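Local atomic coordinates of mitochondrial import inner membrane translocase subunit TIM8 (Saccharomyces cerevisiae, PDB entry 3CJH), a protein that acts as a chaperone of the mitochondrial intermembrane space, helping inner-membrane proteins to insert and passing beta-barrel precursors on to the outer-membrane sorting machinery. Residues His15-Ile20 / Asn44-Phe49. Residues are numbered along the deposited sequence; the frame is centred on the assembly and turned at random.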
ATOM      1  N   HIS B  15       9.904  11.036  -6.863  1.00 33.37           N
ATOM      2  CA  HIS B  15      10.009   9.654  -6.381  1.00 32.60           C
ATOM      3  C   HIS B  15       8.625   9.079  -6.173  1.00 30.57           C
ATOM      4  O   HIS B  15       8.299   7.989  -6.645  1.00 31.38           O
ATOM      5  CB  HIS B  15      10.726   9.556  -5.032  1.00 34.53           C
ATOM      6  CG  HIS B  15      12.164   9.935  -5.076  1.00 37.10           C
ATOM      7  ND1 HIS B  15      12.926   9.834  -6.220  1.00 38.52           N
ATOM      8  CD2 HIS B  15      12.997  10.379  -4.105  1.00 38.70           C
ATOM      9  CE1 HIS B  15      14.160  10.225  -5.959  1.00 39.12           C
ATOM     10  NE2 HIS B  15      14.231  10.558  -4.681  1.00 39.35           N
ATOM     11  N   GLN B  16       7.808   9.820  -5.444  1.00 27.44           N
ATOM     12  CA  GLN B  16       6.507   9.321  -5.121  1.00 27.43           C
ATOM     13  C   GLN B  16       5.655   9.133  -6.364  1.00 24.98           C
ATOM     14  O   GLN B  16       5.030   8.078  -6.523  1.00 24.65           O
ATOM     15  CB  GLN B  16       5.798  10.215  -4.127  1.00 30.47           C
ATOM     16  CG  GLN B  16       4.414   9.693  -3.899  1.00 32.84           C
ATOM     17  CD  GLN B  16       3.836  10.065  -2.619  1.00 35.30           C
ATOM     18  OE1 GLN B  16       4.543  10.438  -1.666  1.00 39.37           O
ATOM     19  NE2 GLN B  16       2.512   9.969  -2.566  1.00 34.55           N
ATOM     20  N   PHE B  17       5.640  10.140  -7.243  1.00 21.77           N
ATOM     21  CA  PHE B  17       4.847  10.057  -8.477  1.00 19.98           C
ATOM     22  C   PHE B  17       5.286   8.890  -9.329  1.00 17.90           C
ATOM     23  O   PHE B  17       4.457   8.147  -9.859  1.00 18.16           O
ATOM     24  CB  PHE B  17       4.948  11.337  -9.297  1.00 21.24           C
ATOM     25  CG  PHE B  17       4.244  12.499  -8.688  1.00 22.31           C
ATOM     26  CD1 PHE B  17       2.946  12.361  -8.194  1.00 23.35           C
ATOM     27  CD2 PHE B  17       4.860  13.749  -8.613  1.00 22.49           C
ATOM     28  CE1 PHE B  17       2.282  13.444  -7.614  1.00 23.54           C
ATOM     29  CE2 PHE B  17       4.198  14.845  -8.037  1.00 22.87           C
ATOM     30  CZ  PHE B  17       2.906  14.689  -7.539  1.00 23.14           C
ATOM     31  N   THR B  18       6.600   8.736  -9.442  1.00 14.30           N
ATOM     32  CA  THR B  18       7.176   7.659 -10.219  1.00 12.24           C
ATOM     33  C   THR B  18       6.711   6.336  -9.657  1.00 12.63           C
ATOM     34  O   THR B  18       6.272   5.451 -10.400  1.00 13.06           O
ATOM     35  CB  THR B  18       8.685   7.703 -10.210  1.00 11.77           C
ATOM     36  OG1 THR B  18       9.141   8.913 -10.844  1.00 12.47           O
ATOM     37  CG2 THR B  18       9.223   6.542 -10.979  1.00 12.42           C
ATOM     38  N   ASN B  19       6.760   6.211  -8.338  1.00 11.07           N
ATOM     39  CA  ASN B  19       6.311   4.992  -7.690  1.00  9.57           C
ATOM     40  C   ASN B  19       4.832   4.663  -7.985  1.00 10.10           C
ATOM     41  O   ASN B  19       4.494   3.519  -8.320  1.00 10.74           O
ATOM     42  CB  ASN B  19       6.541   5.093  -6.193  1.00 11.07           C
ATOM     43  CG  ASN B  19       6.115   3.848  -5.466  1.00 12.30           C
ATOM     44  OD1 ASN B  19       6.430   2.730  -5.886  1.00 13.66           O
ATOM     45  ND2 ASN B  19       5.378   4.024  -4.377  1.00 12.84           N
ATOM     46  N   ILE B  20       3.960   5.669  -7.913  1.00 10.77           N
ATOM     47  CA  ILE B  20       2.533   5.435  -8.186  1.00 11.32           C
ATOM     48  C   ILE B  20       2.300   5.119  -9.656  1.00 11.67           C
ATOM     49  O   ILE B  20       1.621   4.143  -9.992  1.00 12.23           O
ATOM     50  CB  ILE B  20       1.576   6.630  -7.833  1.00 13.90           C
ATOM     51  CG1 ILE B  20       2.227   7.681  -6.923  1.00 15.03           C
ATOM     52  CG2 ILE B  20       0.278   6.065  -7.189  1.00 15.25           C
ATOM     53  CD1 ILE B  20       1.242   8.629  -6.229  1.00 14.19           C
ATOM     54  N   ASN B  44       0.797  11.741 -18.836  1.00  7.38           N
ATOM     55  CA  ASN B  44      -0.621  11.940 -18.462  1.00  7.62           C
ATOM     56  C   ASN B  44      -0.860  11.658 -16.972  1.00  6.93           C
ATOM     57  O   ASN B  44      -1.458  12.454 -16.275  1.00  6.54           O
ATOM     58  CB  ASN B  44      -1.521  10.961 -19.217  1.00  7.40           C
ATOM     59  CG  ASN B  44      -1.645  11.258 -20.690  1.00  8.60           C
ATOM     60  OD1 ASN B  44      -1.250  12.329 -21.185  1.00  8.98           O
ATOM     61  ND2 ASN B  44      -2.204  10.288 -21.415  1.00  8.93           N
ATOM     62  N   CYS B  45      -0.408  10.499 -16.504  1.00  6.66           N
ATOM     63  CA  CYS B  45      -0.573  10.089 -15.083  1.00  8.21           C
ATOM     64  C   CYS B  45      -0.119  11.197 -14.093  1.00  8.53           C
ATOM     65  O   CYS B  45      -0.895  11.609 -13.224  1.00  8.25           O
ATOM     66  CB  CYS B  45       0.177   8.768 -14.827  1.00  7.83           C
ATOM     67  SG  CYS B  45       0.091   8.055 -13.155  1.00 11.59           S
ATOM     68  N   VAL B  46       1.109  11.696 -14.262  1.00  8.21           N
ATOM     69  CA  VAL B  46       1.629  12.807 -13.447  1.00  7.94           C
ATOM     70  C   VAL B  46       0.716  14.058 -13.507  1.00  8.62           C
ATOM     71  O   VAL B  46       0.398  14.661 -12.471  1.00  9.13           O
ATOM     72  CB  VAL B  46       3.028  13.309 -13.911  1.00  8.57           C
ATOM     73  CG1 VAL B  46       3.752  14.000 -12.753  1.00  7.85           C
ATOM     74  CG2 VAL B  46       3.872  12.201 -14.478  1.00 10.12           C
ATOM     75  N   ASN B  47       0.332  14.456 -14.721  1.00  6.97           N
ATOM     76  CA  ASN B  47      -0.462  15.666 -14.930  1.00  7.16           C
ATOM     77  C   ASN B  47      -1.836  15.555 -14.282  1.00  7.77           C
ATOM     78  O   ASN B  47      -2.289  16.431 -13.539  1.00  6.13           O
ATOM     79  CB  ASN B  47      -0.637  15.932 -16.433  1.00  6.80           C
ATOM     80  CG  ASN B  47       0.502  16.726 -17.010  1.00  7.34           C
ATOM     81  OD1 ASN B  47       0.655  17.893 -16.685  1.00 10.42           O
ATOM     82  ND2 ASN B  47       1.306  16.107 -17.859  1.00  6.82           N
ATOM     83  N   ARG B  48      -2.493  14.455 -14.608  1.00  8.56           N
ATOM     84  CA  ARG B  48      -3.784  14.090 -14.047  1.00  8.75           C
ATOM     85  C   ARG B  48      -3.727  14.035 -12.508  1.00  7.32           C
ATOM     86  O   ARG B  48      -4.655  14.457 -11.811  1.00  6.22           O
ATOM     87  CB  ARG B  48      -4.204  12.727 -14.627  1.00  8.76           C
ATOM     88  CG  ARG B  48      -5.621  12.640 -15.090  1.00 10.12           C
ATOM     89  CD  ARG B  48      -6.043  13.816 -16.015  1.00  9.20           C
ATOM     90  NE  ARG B  48      -5.343  13.841 -17.294  1.00  9.65           N
ATOM     91  CZ  ARG B  48      -4.613  14.856 -17.772  1.00  9.87           C
ATOM     92  NH1 ARG B  48      -4.448  15.994 -17.096  1.00  8.64           N
ATOM     93  NH2 ARG B  48      -4.047  14.736 -18.968  1.00 10.26           N
ATOM     94  N   PHE B  49      -2.613  13.546 -11.975  1.00  8.00           N
ATOM     95  CA  PHE B  49      -2.444  13.523 -10.528  1.00  8.98           C
ATOM     96  C   PHE B  49      -2.365  14.933  -9.925  1.00 10.20           C
ATOM     97  O   PHE B  49      -2.993  15.214  -8.915  1.00  9.91           O
ATOM     98  CB  PHE B  49      -1.206  12.737 -10.130  1.00  9.89           C
ATOM     99  CG  PHE B  49      -1.391  12.012  -8.873  1.00 10.70           C
ATOM    100  CD1 PHE B  49      -1.197  12.663  -7.659  1.00 10.82           C
ATOM    101  CD2 PHE B  49      -1.864  10.687  -8.889  1.00 10.67           C
ATOM    102  CE1 PHE B  49      -1.419  11.995  -6.467  1.00 12.26           C
ATOM    103  CE2 PHE B  49      -2.094  10.011  -7.715  1.00 10.99           C
ATOM    104  CZ  PHE B  49      -1.874  10.669  -6.490  1.00 12.66           C
TER
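Phe17 and Phe49 make the aromatic part of this contact. Phe17 CE1 meets Phe49 CD1 at 3.6 Å, this one atom of Phe49 coming to the edge of the Phe17 ring, near its plane. The centroids are 5.7 Å apart and the planes are inclined at 64°, an oblique pair rather than a regular stack. The Phe17 torsion explains the reach: CG sits anti to the carbonyl carbon (chi1 -71°), which sends the ring out from helix 7-25 toward helix 36-62.

Aliphatic packing adds to the pair at two points. The terminal methyl of Ile20, CD1, rests 3.7 Å from Phe49 CZ, its side chain running nearly at a right angle to that of Phe49. Phe49 is thus met at CD1 by Phe17 and at CZ by Ile20. Val46, one turn earlier on its helix, sets CG1 more loosely, at 4.3 Å, against Phe17 CD2. With Phe49 cut back to an alanine, the Phe17 edge and the Ile20 methyl are likely to lose their partner, opening a gap between the two helices and leaving Phe17 only the looser Val46 contact across these segments.

Covalent and intersubunit links frame this apolar patch. Cys45, next to Val46, forms a disulfide with Cys21, just after Ile20, tying the two helices together within the twin CX3C motif of the small Tim fold. An aromatic side chain from a chain of another protein in the six-chain assembly also meets the Phe49 ring.

The axes of the segments 15-20 and 44-49 come within 10.1 Å, their N-to-C directions 118° apart, well away from antiparallel. With hydrocarbon alone touching between them, the cohesion here is hydrophobic and van der Waals, while the neighbouring disulfide supplies the covalent tie.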